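Local coordinates for protein 378aa long hypothetical citrate synthase (Sulfolobus tokodaii, PDB 1VGM) that is a mainly helical protein of the citrate synthase family, found as an assembly of two chains, at residues T132-I135 and Y136-K139. Residues are numbered along the deposited sequence; the frame is centred on the assembly and turned at random.
Sequences TANI and YRAK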
ATOM      1  N   THR A 132       6.470   7.831 -15.126  1.00  3.64           N
ATOM      2  CA  THR A 132       7.777   7.185 -15.150  1.00  3.10           C
ATOM      3  C   THR A 132       8.760   8.012 -15.989  1.00  8.19           C
ATOM      4  O   THR A 132       9.929   8.160 -15.625  1.00  7.66           O
ATOM      5  CB  THR A 132       7.678   5.752 -15.741  1.00  7.71           C
ATOM      6  OG1 THR A 132       6.783   4.960 -14.946  1.00  1.60           O
ATOM      7  CG2 THR A 132       9.043   5.090 -15.766  1.00  7.40           C
ATOM      8  N   ALA A 133       8.282   8.550 -17.109  1.00  1.60           N
ATOM      9  CA  ALA A 133       9.099   9.411 -17.953  1.00  5.67           C
ATOM     10  C   ALA A 133       9.582  10.633 -17.185  1.00  5.74           C
ATOM     11  O   ALA A 133      10.745  11.035 -17.300  1.00 10.39           O
ATOM     12  CB  ALA A 133       8.309   9.850 -19.179  1.00  1.60           C
ATOM     13  N   ASN A 134       8.699  11.227 -16.394  1.00  6.57           N
ATOM     14  CA  ASN A 134       9.030  12.493 -15.755  1.00  8.88           C
ATOM     15  C   ASN A 134       9.818  12.308 -14.462  1.00 10.37           C
ATOM     16  O   ASN A 134      10.527  13.218 -14.013  1.00  7.19           O
ATOM     17  CB  ASN A 134       7.756  13.291 -15.483  1.00 10.47           C
ATOM     18  CG  ASN A 134       7.320  14.099 -16.682  1.00 11.19           C
ATOM     19  OD1 ASN A 134       7.881  15.157 -16.965  1.00 10.68           O
ATOM     20  ND2 ASN A 134       6.322  13.603 -17.403  1.00  8.07           N
ATOM     21  N   ILE A 135       9.702  11.125 -13.871  1.00  7.14           N
ATOM     22  CA  ILE A 135      10.586  10.757 -12.776  1.00  7.96           C
ATOM     23  C   ILE A 135      12.030  10.733 -13.251  1.00  6.01           C
ATOM     24  O   ILE A 135      12.899  11.321 -12.611  1.00 11.00           O
ATOM     25  CB  ILE A 135      10.231   9.367 -12.188  1.00  7.68           C
ATOM     26  CG1 ILE A 135       8.901   9.456 -11.436  1.00  5.24           C
ATOM     27  CG2 ILE A 135      11.354   8.898 -11.252  1.00  4.86           C
ATOM     28  CD1 ILE A 135       8.485   8.169 -10.769  1.00  8.46           C
ATOM     29  N   TYR A 136      12.290  10.059 -14.370  1.00  3.79           N
ATOM     30  CA  TYR A 136      13.612  10.136 -14.990  1.00  7.55           C
ATOM     31  C   TYR A 136      14.038  11.590 -15.178  1.00  6.45           C
ATOM     32  O   TYR A 136      15.155  11.972 -14.829  1.00  7.38           O
ATOM     33  CB  TYR A 136      13.625   9.420 -16.346  1.00  7.06           C
ATOM     34  CG  TYR A 136      14.839   9.739 -17.192  1.00 10.11           C
ATOM     35  CD1 TYR A 136      16.111   9.298 -16.821  1.00 11.58           C
ATOM     36  CD2 TYR A 136      14.716  10.507 -18.352  1.00 10.41           C
ATOM     37  CE1 TYR A 136      17.236   9.619 -17.584  1.00 10.12           C
ATOM     38  CE2 TYR A 136      15.828  10.831 -19.125  1.00 13.59           C
ATOM     39  CZ  TYR A 136      17.082  10.386 -18.734  1.00 15.41           C
ATOM     40  OH  TYR A 136      18.170  10.730 -19.495  1.00 12.15           O
ATOM     41  N   ARG A 137      13.146  12.401 -15.732  1.00  7.82           N
ATOM     42  CA  ARG A 137      13.506  13.766 -16.072  1.00  6.62           C
ATOM     43  C   ARG A 137      13.826  14.587 -14.825  1.00  8.22           C
ATOM     44  O   ARG A 137      14.826  15.307 -14.794  1.00  7.88           O
ATOM     45  CB  ARG A 137      12.379  14.418 -16.868  1.00  6.93           C
ATOM     46  CG  ARG A 137      12.399  14.024 -18.334  1.00  9.24           C
ATOM     47  CD  ARG A 137      11.199  14.554 -19.084  1.00  6.64           C
ATOM     48  NE  ARG A 137      11.407  14.440 -20.520  1.00 10.88           N
ATOM     49  CZ  ARG A 137      12.204  15.228 -21.235  1.00 10.32           C
ATOM     50  NH1 ARG A 137      12.723  16.325 -20.703  1.00 11.49           N
ATOM     51  NH2 ARG A 137      12.480  14.912 -22.489  1.00  8.97           N
ATOM     52  N   ALA A 138      12.986  14.469 -13.799  1.00  5.81           N
ATOM     53  CA  ALA A 138      13.222  15.146 -12.528  1.00  5.71           C
ATOM     54  C   ALA A 138      14.571  14.779 -11.910  1.00  6.22           C
ATOM     55  O   ALA A 138      15.288  15.644 -11.410  1.00 10.65           O
ATOM     56  CB  ALA A 138      12.097  14.821 -11.551  1.00  7.33           C
ATOM     57  N   LYS A 139      14.921  13.499 -11.934  1.00  6.26           N
ATOM     58  CA  LYS A 139      16.146  13.059 -11.271  1.00  7.15           C
ATOM     59  C   LYS A 139      17.379  13.532 -12.022  1.00  9.29           C
ATOM     60  O   LYS A 139      18.458  13.637 -11.439  1.00  7.79           O
ATOM     61  CB  LYS A 139      16.181  11.534 -11.142  1.00  4.49           C
ATOM     62  CG  LYS A 139      15.257  10.989 -10.059  1.00  6.41           C
ATOM     63  CD  LYS A 139      15.412   9.483  -9.889  1.00  8.15           C
ATOM     64  CE  LYS A 139      16.769   9.132  -9.293  1.00  8.78           C
ATOM     65  NZ  LYS A 139      16.970   9.710  -7.926  1.00  8.56           N
TER
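Tyr-136 N donates to Thr-132 O over 3.3 Å in an almost straight bond (177°), the first of four successive i to i+4 bonds that join residues 132-135 to 136-139 as the last two turns of helix 117-139. The CB of Tyr-136 lies 3.4 Å from Ala-133 O, which sits at the edge of the ring, near its plane. With CG anti to the backbone N (chi1 166°), the ring projects from the helix and meets Phe-162 edge-to-face.

Arg-137 N bonds to Ala-133 O in a more bent geometry (150°). The arginine chain, extended from CG to NE, runs back along the preceding turn: CG passes 3.6 Å from Ala-133 O, and CD comes within 4.0 Å of Asn-134 OD1. The amide of Asn-134 bonds to Lys-145 N and Thr-130 O, while the guanidinium is fixed by the carbonyls of Ala-160 and Lys-143; both polar ends are thus tied to surrounding backbone.

Ala-138 N makes the shortest of the four bonds, 2.8 Å to Asn-134 O, and Ala-138 CB rests against that same Asn-134 O. At Lys-139, N bonds to Ile-135 O, and Lys-139 CG lies 3.5 Å from Ile-135 O. Bends at chi3 and chi4 then carry NZ away to the carbonyls of Arg-89 and Cys-91, with Tyr-329 as a cation-pi partner.

Helix 153-162 packs on Ala-133 and Tyr-136 through Thr-161, whereas Ile-135 is received by Ala-93, Met-96 and Met-97 of helix 93-108, leaving this largely buried C-terminal end wedged between two helices of the mainly helical body.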